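Local atomic coordinates of imine reductase (Bacillus cereus, PDB entry 4D3D), a protein that catalyses the NADPH-dependent, S-selective reduction of imines such as 2-methylpyrroline to the corresponding amine. Residues 46-51 with 64-69; 110-115 with 185-190; 251-256 with 290-295. All blocks are in the same frame, centred on the assembly; numbering follows the deposited sequence. Where two conformers were deposited one is given.

Interaction 1. Residues 46-51 with 64-69; sequences SVTVWN and GAIRVS
Thr-48 and Val-49 pair in parallel with Ile-66 and Arg-67, mainly through backbone hydrogen bonds. Ile-66 N donates to Val-47 O at 2.9 Å. Val-49 N donates to Ile-66 O at 2.9 Å. Val-68 N reaches Val-49 O at a longer 3.2 Å. Val-49 is therefore held through both its N and its O. Thr-48 CA adds a CA-H...O contact to Ile-66 O at 3.2 Å. Near Gly-64 a water continues the pairing: it accepts from Val-47 N and donates to Gly-64 O.

One polar bond comes from a side chain. Trp-50 has CG anti to its backbone N (chi1 -177°), and its indole edge meets the end of the other segment. NE1 donates to Ser-69 O at 2.9 Å. The oxygen lies in the ring plane. NE1 itself sits 50° out of the carbonyl plane, and the N-H...O angle is only 134°.

Apolar contacts lie on both faces. Thr-48 CG2 meets Val-68 CG1 at 3.8 Å, the two side chains crossing at about a right angle. This face packs against helix 71-77. On the other face Val-49 CG2 lies 4.2 Å from Arg-67 CB. The guanidinium of Arg-67 goes on to a salt bridge with Asp-58.

Gly-64 closes helix 58-62 in a Schellman motif, and the chain then turns into strand 66-67. The whole is a beta-alpha-beta crossover at the edge of the parallel part of the sheet in a Rossmann-type dinucleotide-binding domain.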
loop_
_atom_site.group_PDB
_atom_site.type_symbol
_atom_site.label_atom_id
_atom_site.label_comp_id
_atom_site.label_asym_id
_atom_site.label_seq_id
_atom_site.Cartn_x
_atom_site.Cartn_y
_atom_site.Cartn_z
ATOM N N SER B 46 -15.964 -15.523 -37.289
ATOM C CA SER B 46 -16.264 -14.503 -38.288
ATOM C C SER B 46 -16.296 -13.162 -37.492
ATOM O O SER B 46 -17.034 -13.086 -36.528
ATOM C CB SER B 46 -17.641 -14.762 -38.866
ATOM O OG SER B 46 -18.063 -13.662 -39.661
ATOM N N VAL B 47 -15.457 -12.196 -37.870
ATOM C CA VAL B 47 -15.311 -10.947 -37.120
ATOM C C VAL B 47 -15.670 -9.755 -38.006
ATOM O O VAL B 47 -14.993 -9.534 -39.006
ATOM C CB VAL B 47 -13.907 -10.789 -36.570
ATOM C CG1 VAL B 47 -13.748 -9.518 -35.728
ATOM C CG2 VAL B 47 -13.519 -11.990 -35.737
ATOM N N THR B 48 -16.653 -8.934 -37.608
ATOM C CA THR B 48 -17.010 -7.724 -38.353
ATOM C C THR B 48 -16.476 -6.543 -37.540
ATOM O O THR B 48 -16.591 -6.549 -36.297
ATOM C CB THR B 48 -18.505 -7.615 -38.497
ATOM O OG1 THR B 48 -18.968 -8.698 -39.335
ATOM C CG2 THR B 48 -18.884 -6.295 -39.091
ATOM N N VAL B 49 -15.817 -5.572 -38.202
ATOM C CA VAL B 49 -15.159 -4.427 -37.515
ATOM C C VAL B 49 -15.595 -3.086 -38.083
ATOM O O VAL B 49 -15.900 -3.014 -39.280
ATOM C CB VAL B 49 -13.618 -4.520 -37.523
ATOM C CG1 VAL B 49 -13.152 -5.833 -36.867
ATOM C CG2 VAL B 49 -13.012 -4.385 -38.925
ATOM N N TRP B 50 -15.635 -2.063 -37.249
ATOM C CA TRP B 50 -15.850 -0.664 -37.607
ATOM C C TRP B 50 -14.980 0.228 -36.719
ATOM O O TRP B 50 -14.809 -0.029 -35.530
ATOM C CB TRP B 50 -17.331 -0.190 -37.503
ATOM C CG TRP B 50 -17.578 1.239 -37.936
ATOM C CD1 TRP B 50 -17.880 1.671 -39.179
ATOM C CD2 TRP B 50 -17.539 2.396 -37.109
ATOM N NE1 TRP B 50 -18.018 3.025 -39.183
ATOM C CE2 TRP B 50 -17.764 3.504 -37.932
ATOM C CE3 TRP B 50 -17.299 2.606 -35.746
ATOM C CZ2 TRP B 50 -17.816 4.802 -37.443
ATOM C CZ3 TRP B 50 -17.313 3.888 -35.229
ATOM C CH2 TRP B 50 -17.579 5.020 -36.120
ATOM N N ASN B 51 -14.497 1.302 -37.345
ATOM C CA ASN B 51 -13.755 2.346 -36.644
ATOM C C ASN B 51 -13.966 3.683 -37.390
ATOM O O ASN B 51 -14.173 3.679 -38.581
ATOM C CB ASN B 51 -12.299 1.875 -36.604
ATOM C CG ASN B 51 -11.434 2.682 -35.652
ATOM O OD1 ASN B 51 -11.539 2.578 -34.388
ATOM N ND2 ASN B 51 -10.549 3.515 -36.245
ATOM N N GLY B 64 -8.655 -11.535 -42.737
ATOM C CA GLY B 64 -10.032 -12.106 -42.884
ATOM C C GLY B 64 -11.223 -11.361 -42.205
ATOM O O GLY B 64 -12.370 -11.706 -42.408
ATOM N N ALA B 65 -10.931 -10.319 -41.442
ATOM C CA ALA B 65 -11.985 -9.485 -40.810
ATOM C C ALA B 65 -12.806 -8.865 -41.895
ATOM O O ALA B 65 -12.264 -8.514 -42.949
ATOM C CB ALA B 65 -11.369 -8.382 -39.974
ATOM N N ILE B 66 -14.087 -8.665 -41.627
ATOM C CA ILE B 66 -14.958 -7.984 -42.530
ATOM C C ILE B 66 -15.114 -6.512 -42.019
ATOM O O ILE B 66 -15.717 -6.280 -40.961
ATOM C CB ILE B 66 -16.318 -8.688 -42.516
ATOM C CG1 ILE B 66 -16.149 -10.193 -42.853
ATOM C CG2 ILE B 66 -17.293 -7.986 -43.438
ATOM C CD1 ILE B 66 -15.636 -10.421 -44.235
ATOM N N ARG B 67 -14.527 -5.558 -42.719
ATOM C CA ARG B 67 -14.704 -4.156 -42.440
ATOM C C ARG B 67 -15.997 -3.677 -43.091
ATOM O O ARG B 67 -16.271 -3.917 -44.273
ATOM C CB ARG B 67 -13.538 -3.325 -42.950
ATOM C CG ARG B 67 -13.716 -1.786 -42.817
ATOM C CD ARG B 67 -12.442 -0.985 -43.138
ATOM N NE ARG B 67 -11.815 -1.515 -44.352
ATOM C CZ ARG B 67 -10.506 -1.421 -44.659
ATOM N NH1 ARG B 67 -9.619 -0.770 -43.880
ATOM N NH2 ARG B 67 -10.089 -2.020 -45.773
ATOM N N VAL B 68 -16.790 -2.999 -42.318
ATOM C CA VAL B 68 -17.960 -2.312 -42.819
ATOM C C VAL B 68 -17.856 -0.795 -42.706
ATOM O O VAL B 68 -17.148 -0.244 -41.874
ATOM C CB VAL B 68 -19.261 -2.776 -42.101
ATOM C CG1 VAL B 68 -19.446 -4.289 -42.320
ATOM C CG2 VAL B 68 -19.195 -2.479 -40.639
ATOM N N SER B 69 -18.578 -0.125 -43.570
ATOM C CA SER B 69 -18.437 1.323 -43.657
ATOM C C SER B 69 -19.077 2.108 -42.494
ATOM O O SER B 69 -18.546 3.162 -42.030
ATOM C CB SER B 69 -19.025 1.801 -45.007
ATOM O OG SER B 69 -18.918 3.258 -45.120
HETATM O O HOH W 1 -14.127 -12.798 -40.328
#

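Interaction 2. Residues 110-115 with 185-190; sequences LSSDTP and LYYQIQ
Pro-115 and Leu-185 bring the two backbones within 5.5 Å, CA to CA, whereas Ser-112 CA and Tyr-187 CA stay 8.6 Å apart. The wider gap is spanned by Gln-188. Its CG is anti to its carbonyl carbon, and the chain bends at chi2 (-54°). This places the terminal amide against the loop. NE2 donates to Asp-113 O at 3.2 Å. It approaches from above the carbonyl plane, 46° out of it. NE2 also makes a weak hydrogen bond to Ser-112 OG at 3.1 Å, with an N-H...O angle of 131°. One amide nitrogen thus ties two successive loop residues to the helix. The same Ser-112 OG lies 3.9 Å from Tyr-187 CE2.

The close end is apolar. Pro-115 CG rests on the helix backbone, 3.8 Å from Leu-185 CA, with Leu-185 CB just beyond. Here ring and backbone meet directly.

The CB of Asp-113 points away from the helix, and its carboxylate bonds within the loop. OD1 accepts from Thr-114 N at 2.8 Å, using its anti lone pair. Thr-114 is the N-cap of helix 115-127: its OG1 caps Lys-117 N. The same OG1 is hydrogen-bonded to Glu-268 of the second subunit, and Gln-188 packs on Thr-265 of that subunit. The contact therefore sits at the dimer interface.

Loop 110-115 follows a strand of the dinucleotide-binding domain, and 185-190 lies near the start of the long helix 182-210. This junction is characteristic of the imine reductase fold, where that helix joins the Rossmann-type domain to the helical domain. In this family the active-site cleft forms between such domains of the two subunits.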
loop_
_atom_site.group_PDB
_atom_site.type_symbol
_atom_site.label_atom_id
_atom_site.label_comp_id
_atom_site.label_asym_id
_atom_site.label_seq_id
_atom_site.Cartn_x
_atom_site.Cartn_y
_atom_site.Cartn_z
ATOM N N LEU B 110 -15.941 -2.028 -22.608
ATOM C CA LEU B 110 -14.623 -2.169 -21.936
ATOM C C LEU B 110 -13.944 -0.877 -21.542
ATOM O O LEU B 110 -12.856 -0.919 -21.028
ATOM C CB LEU B 110 -13.684 -2.962 -22.824
ATOM C CG LEU B 110 -14.227 -4.310 -23.319
ATOM C CD1 LEU B 110 -13.284 -4.916 -24.371
ATOM C CD2 LEU B 110 -14.495 -5.302 -22.220
ATOM N N SER B 111 -14.541 0.290 -21.722
ATOM C CA SER B 111 -13.879 1.525 -21.319
ATOM C C SER B 111 -13.651 1.530 -19.791
ATOM O O SER B 111 -14.576 1.201 -19.043
ATOM C CB SER B 111 -14.753 2.714 -21.678
ATOM O OG SER B 111 -14.941 2.854 -23.114
ATOM N N SER B 112 -12.468 1.955 -19.335
ATOM C CA SER B 112 -12.240 2.217 -17.890
ATOM C C SER B 112 -12.819 3.558 -17.449
ATOM O O SER B 112 -12.473 4.640 -17.987
ATOM C CB SER B 112 -10.710 2.097 -17.578
ATOM O OG SER B 112 -10.454 2.268 -16.195
ATOM N N ASP B 113 -13.726 3.484 -16.490
ATOM C CA ASP B 113 -14.366 4.603 -15.911
ATOM C C ASP B 113 -14.980 4.160 -14.572
ATOM O O ASP B 113 -14.570 3.098 -14.006
ATOM C CB ASP B 113 -15.439 5.219 -16.896
ATOM C CG ASP B 113 -15.601 6.729 -16.723
ATOM O OD1 ASP B 113 -15.716 7.352 -15.595
ATOM O OD2 ASP B 113 -15.660 7.408 -17.770
ATOM N N THR B 114 -15.786 5.052 -14.028
ATOM C CA THR B 114 -16.340 4.908 -12.755
ATOM C C THR B 114 -17.498 3.849 -12.833
ATOM O O THR B 114 -18.092 3.559 -13.907
ATOM C CB THR B 114 -16.845 6.202 -12.188
ATOM O OG1 THR B 114 -18.054 6.657 -12.834
ATOM C CG2 THR B 114 -15.751 7.335 -12.216
ATOM N N PRO B 115 -17.871 3.359 -11.659
ATOM C CA PRO B 115 -19.055 2.490 -11.574
ATOM C C PRO B 115 -20.313 3.234 -12.060
ATOM O O PRO B 115 -21.133 2.633 -12.739
ATOM C CB PRO B 115 -19.122 2.221 -10.071
ATOM C CG PRO B 115 -17.661 2.229 -9.619
ATOM C CD PRO B 115 -17.073 3.369 -10.392
ATOM N N LEU B 185 -15.954 -1.134 -10.212
ATOM C CA LEU B 185 -15.722 -0.946 -8.778
ATOM C C LEU B 185 -14.488 -1.728 -8.361
ATOM O O LEU B 185 -13.537 -1.135 -7.812
ATOM C CB LEU B 185 -16.881 -1.340 -7.939
ATOM C CG LEU B 185 -16.601 -1.173 -6.389
ATOM C CD1 LEU B 185 -16.486 0.272 -5.908
ATOM C CD2 LEU B 185 -17.680 -1.963 -5.717
ATOM N N TYR B 186 -14.470 -3.000 -8.638
ATOM C CA TYR B 186 -13.343 -3.870 -8.216
ATOM C C TYR B 186 -11.996 -3.436 -8.856
ATOM O O TYR B 186 -10.957 -3.351 -8.216
ATOM C CB TYR B 186 -13.597 -5.312 -8.506
ATOM C CG TYR B 186 -14.572 -6.005 -7.523
ATOM C CD1 TYR B 186 -15.940 -5.982 -7.705
ATOM C CD2 TYR B 186 -14.089 -6.619 -6.349
ATOM C CE1 TYR B 186 -16.819 -6.585 -6.802
ATOM C CE2 TYR B 186 -14.969 -7.208 -5.436
ATOM C CZ TYR B 186 -16.303 -7.209 -5.657
ATOM O OH TYR B 186 -17.155 -7.852 -4.754
ATOM N N TYR B 187 -12.039 -3.059 -10.152
ATOM C CA TYR B 187 -10.874 -2.528 -10.819
ATOM C C TYR B 187 -10.322 -1.230 -10.176
ATOM O O TYR B 187 -9.116 -1.147 -9.817
ATOM C CB TYR B 187 -11.263 -2.252 -12.287
ATOM C CG TYR B 187 -10.010 -1.946 -13.115
ATOM C CD1 TYR B 187 -9.250 -2.957 -13.689
ATOM C CD2 TYR B 187 -9.603 -0.644 -13.251
ATOM C CE1 TYR B 187 -8.098 -2.653 -14.409
ATOM C CE2 TYR B 187 -8.477 -0.316 -13.979
ATOM C CZ TYR B 187 -7.714 -1.293 -14.515
ATOM O OH TYR B 187 -6.589 -0.910 -15.234
ATOM N N GLN B 188 -11.175 -0.255 -9.968
ATOM C CA GLN B 188 -10.731 1.035 -9.478
ATOM C C GLN B 188 -10.251 0.977 -8.024
ATOM O O GLN B 188 -9.264 1.655 -7.691
ATOM C CB GLN B 188 -11.822 2.098 -9.574
ATOM C CG GLN B 188 -12.292 2.431 -10.989
ATOM C CD GLN B 188 -11.193 2.834 -11.954
ATOM O OE1 GLN B 188 -10.108 3.196 -11.548
ATOM N NE2 GLN B 188 -11.494 2.760 -13.296
ATOM N N ILE B 189 -10.932 0.207 -7.192
ATOM C CA ILE B 189 -10.485 0.148 -5.737
ATOM C C ILE B 189 -9.118 -0.619 -5.649
ATOM O O ILE B 189 -8.294 -0.279 -4.793
ATOM C CB ILE B 189 -11.565 -0.436 -4.803
ATOM C CG1 ILE B 189 -11.865 -1.879 -5.081
ATOM C CG2 ILE B 189 -12.788 0.481 -4.836
ATOM C CD1 ILE B 189 -12.943 -2.434 -4.113
ATOM N N GLN B 190 -8.852 -1.582 -6.525
ATOM C CA GLN B 190 -7.518 -2.211 -6.552
ATOM C C GLN B 190 -6.451 -1.203 -7.035
ATOM O O GLN B 190 -5.290 -1.159 -6.519
ATOM C CB GLN B 190 -7.521 -3.478 -7.414
ATOM C CG GLN B 190 -8.145 -4.713 -6.768
ATOM C CD GLN B 190 -7.877 -5.948 -7.630
ATOM O OE1 GLN B 190 -7.293 -6.976 -7.189
ATOM N NE2 GLN B 190 -8.136 -5.777 -8.902
#

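Interaction 3. Residues 251-256 with 290-295; sequences RLAMGL and GHASDS
Arg-251 has CG anti to its carbonyl carbon (chi1 -72°) and a chain extended from CG to NE, which lays its guanidinium beside Ser-293. Leu-252 has CG anti to its backbone N (chi1 -173°), and its CD2 comes down on His-291. The Arg-251 bond is short but weak: NH1 lies 2.7 Å from Ser-293 O, with a bent N-H...O angle of 127°. The oxygen is at the guanidinium edge, near its plane.

Two backbone bonds give a firmer join. Leu-252 N donates to Asp-294 O at 2.7 Å, almost in line with the C=O bond. Ala-253 N donates to Ala-292 O at 3.2 Å. Arg-251 CA adds a CA-H...O contact to Asp-294 O at 3.4 Å. Ala-292 O and Asp-294 O take the first helix N-H groups, while Ser-293 O meets the Arg-251 guanidinium. The two oxygens would be expected to interact favourably with the positive end of the helix dipole.

Van der Waals packing is centred on Leu-252. Its CD2 lies 3.7 Å from His-291 CB, and its CB packs against the carbonyl His-291 O at 3.4 Å. Phe-283 and Met-287 of helix 274-288 also pack on this leucine.

The carbonyls are presented by a type I beta turn from His-291 to Asp-294. The turn has its own side-chain clasp. His-291 ND1 donates to Asp-294 OD2 at 3.0 Å, with the oxygen near the imidazole plane. This His-carboxylate bond spans the two ends of the turn.

Arg-251 is the N-cap residue of helix 252-268. The arrangement is a helix N-terminus whose first N-H groups are hydrogen-bonded by backbone carbonyls of a beta turn distant in sequence, at the surface of the C-terminal helical domain.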
loop_
_atom_site.group_PDB
_atom_site.type_symbol
_atom_site.label_atom_id
_atom_site.label_comp_id
_atom_site.label_asym_id
_atom_site.label_seq_id
_atom_site.Cartn_x
_atom_site.Cartn_y
_atom_site.Cartn_z
ATOM N N ARG B 251 -3.769 1.069 19.200
ATOM C CA ARG B 251 -4.518 2.295 19.569
ATOM C C ARG B 251 -4.139 3.448 18.600
ATOM O O ARG B 251 -2.978 3.708 18.250
ATOM C CB ARG B 251 -4.205 2.694 21.033
ATOM C CG ARG B 251 -4.920 1.646 21.953
ATOM C CD ARG B 251 -5.078 1.997 23.382
ATOM N NE ARG B 251 -5.567 0.830 24.162
ATOM C CZ ARG B 251 -6.828 0.479 24.457
ATOM N NH1 ARG B 251 -7.910 1.098 23.986
ATOM N NH2 ARG B 251 -7.006 -0.607 25.210
ATOM N N LEU B 252 -5.181 4.184 18.181
ATOM C CA LEU B 252 -4.934 5.292 17.227
ATOM C C LEU B 252 -3.876 6.275 17.689
ATOM O O LEU B 252 -3.083 6.780 16.927
ATOM C CB LEU B 252 -6.242 6.051 16.943
ATOM C CG LEU B 252 -6.181 7.106 15.854
ATOM C CD1 LEU B 252 -5.833 6.484 14.499
ATOM C CD2 LEU B 252 -7.473 7.890 15.747
ATOM N N ALA B 253 -3.849 6.637 18.991
ATOM C CA ALA B 253 -2.880 7.607 19.482
ATOM C C ALA B 253 -1.466 7.135 19.229
ATOM O O ALA B 253 -0.580 7.950 18.953
ATOM C CB ALA B 253 -3.100 7.829 20.982
ATOM N N MET B 254 -1.268 5.825 19.353
ATOM C CA MET B 254 0.074 5.248 19.113
ATOM C C MET B 254 0.417 5.283 17.573
ATOM O O MET B 254 1.603 5.491 17.218
ATOM C CB MET B 254 0.209 3.841 19.664
ATOM C CG MET B 254 0.029 3.703 21.163
ATOM S SD MET B 254 1.287 4.634 22.027
ATOM C CE MET B 254 2.667 3.496 21.974
ATOM N N GLY B 255 -0.560 5.019 16.762
ATOM C CA GLY B 255 -0.423 5.176 15.291
ATOM C C GLY B 255 -0.065 6.571 14.908
ATOM O O GLY B 255 0.806 6.783 14.082
ATOM N N LEU B 256 -0.783 7.577 15.475
ATOM C CA LEU B 256 -0.430 8.968 15.202
ATOM C C LEU B 256 1.040 9.308 15.515
ATOM O O LEU B 256 1.770 9.876 14.765
ATOM C CB LEU B 256 -1.321 9.939 16.034
ATOM C CG LEU B 256 -0.992 11.406 15.958
ATOM C CD1 LEU B 256 -1.172 11.980 14.568
ATOM C CD2 LEU B 256 -1.798 12.205 17.042
ATOM N N GLY B 290 -12.490 12.008 18.488
ATOM C CA GLY B 290 -12.660 11.178 19.686
ATOM C C GLY B 290 -12.297 9.735 19.617
ATOM O O GLY B 290 -12.952 8.917 20.274
ATOM N N HIS B 291 -11.271 9.385 18.820
ATOM C CA HIS B 291 -10.910 7.980 18.614
ATOM C C HIS B 291 -9.560 7.567 19.193
ATOM O O HIS B 291 -9.023 6.486 18.797
ATOM C CB HIS B 291 -10.931 7.642 17.116
ATOM C CG HIS B 291 -12.257 7.833 16.479
ATOM N ND1 HIS B 291 -13.248 6.875 16.511
ATOM C CD2 HIS B 291 -12.785 8.881 15.814
ATOM C CE1 HIS B 291 -14.327 7.324 15.895
ATOM N NE2 HIS B 291 -14.067 8.534 15.462
ATOM N N ALA B 292 -9.031 8.320 20.172
ATOM C CA ALA B 292 -7.662 8.024 20.701
ATOM C C ALA B 292 -7.452 6.565 21.115
ATOM O O ALA B 292 -6.295 6.064 20.925
ATOM C CB ALA B 292 -7.345 8.918 21.895
ATOM N N SER B 293 -8.434 5.919 21.720
ATOM C CA SER B 293 -8.328 4.550 22.271
ATOM C C SER B 293 -8.866 3.452 21.357
ATOM O O SER B 293 -8.906 2.271 21.745
ATOM C CB SER B 293 -8.981 4.437 23.713
ATOM O OG SER B 293 -8.321 5.369 24.596
ATOM N N ASP B 294 -9.329 3.830 20.147
ATOM C CA ASP B 294 -9.758 2.816 19.171
ATOM C C ASP B 294 -8.648 2.359 18.233
ATOM O O ASP B 294 -7.574 2.988 18.168
ATOM C CB ASP B 294 -10.827 3.408 18.277
ATOM C CG ASP B 294 -12.105 3.838 18.998
ATOM O OD1 ASP B 294 -12.370 3.453 20.159
ATOM O OD2 ASP B 294 -12.916 4.541 18.330
ATOM N N SER B 295 -8.889 1.247 17.538
ATOM C CA SER B 295 -7.984 0.795 16.469
ATOM C C SER B 295 -7.887 1.853 15.406
ATOM O O SER B 295 -8.852 2.689 15.205
ATOM C CB SER B 295 -8.553 -0.456 15.814
ATOM O OG SER B 295 -7.723 -0.863 14.735
#

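The three contacts follow one another along the chain and share no elements. Interaction 1 is partly buried, at the edge of the sheet in the dinucleotide-binding domain. Interaction 3 is a surface contact in the helical domain. The centres of interactions 1 and 3 lie about 60 Å apart, on opposite sides of the chain's centre. Interaction 2 is buried near that centre and crosses between the two family regions, with the second subunit close by. The chemistry differs with place. Regular strand pairing dominates interaction 1. A side-chain amide and a proline ring carry interaction 2. In interaction 3, loop carbonyls meet backbone N-H groups at a helix start.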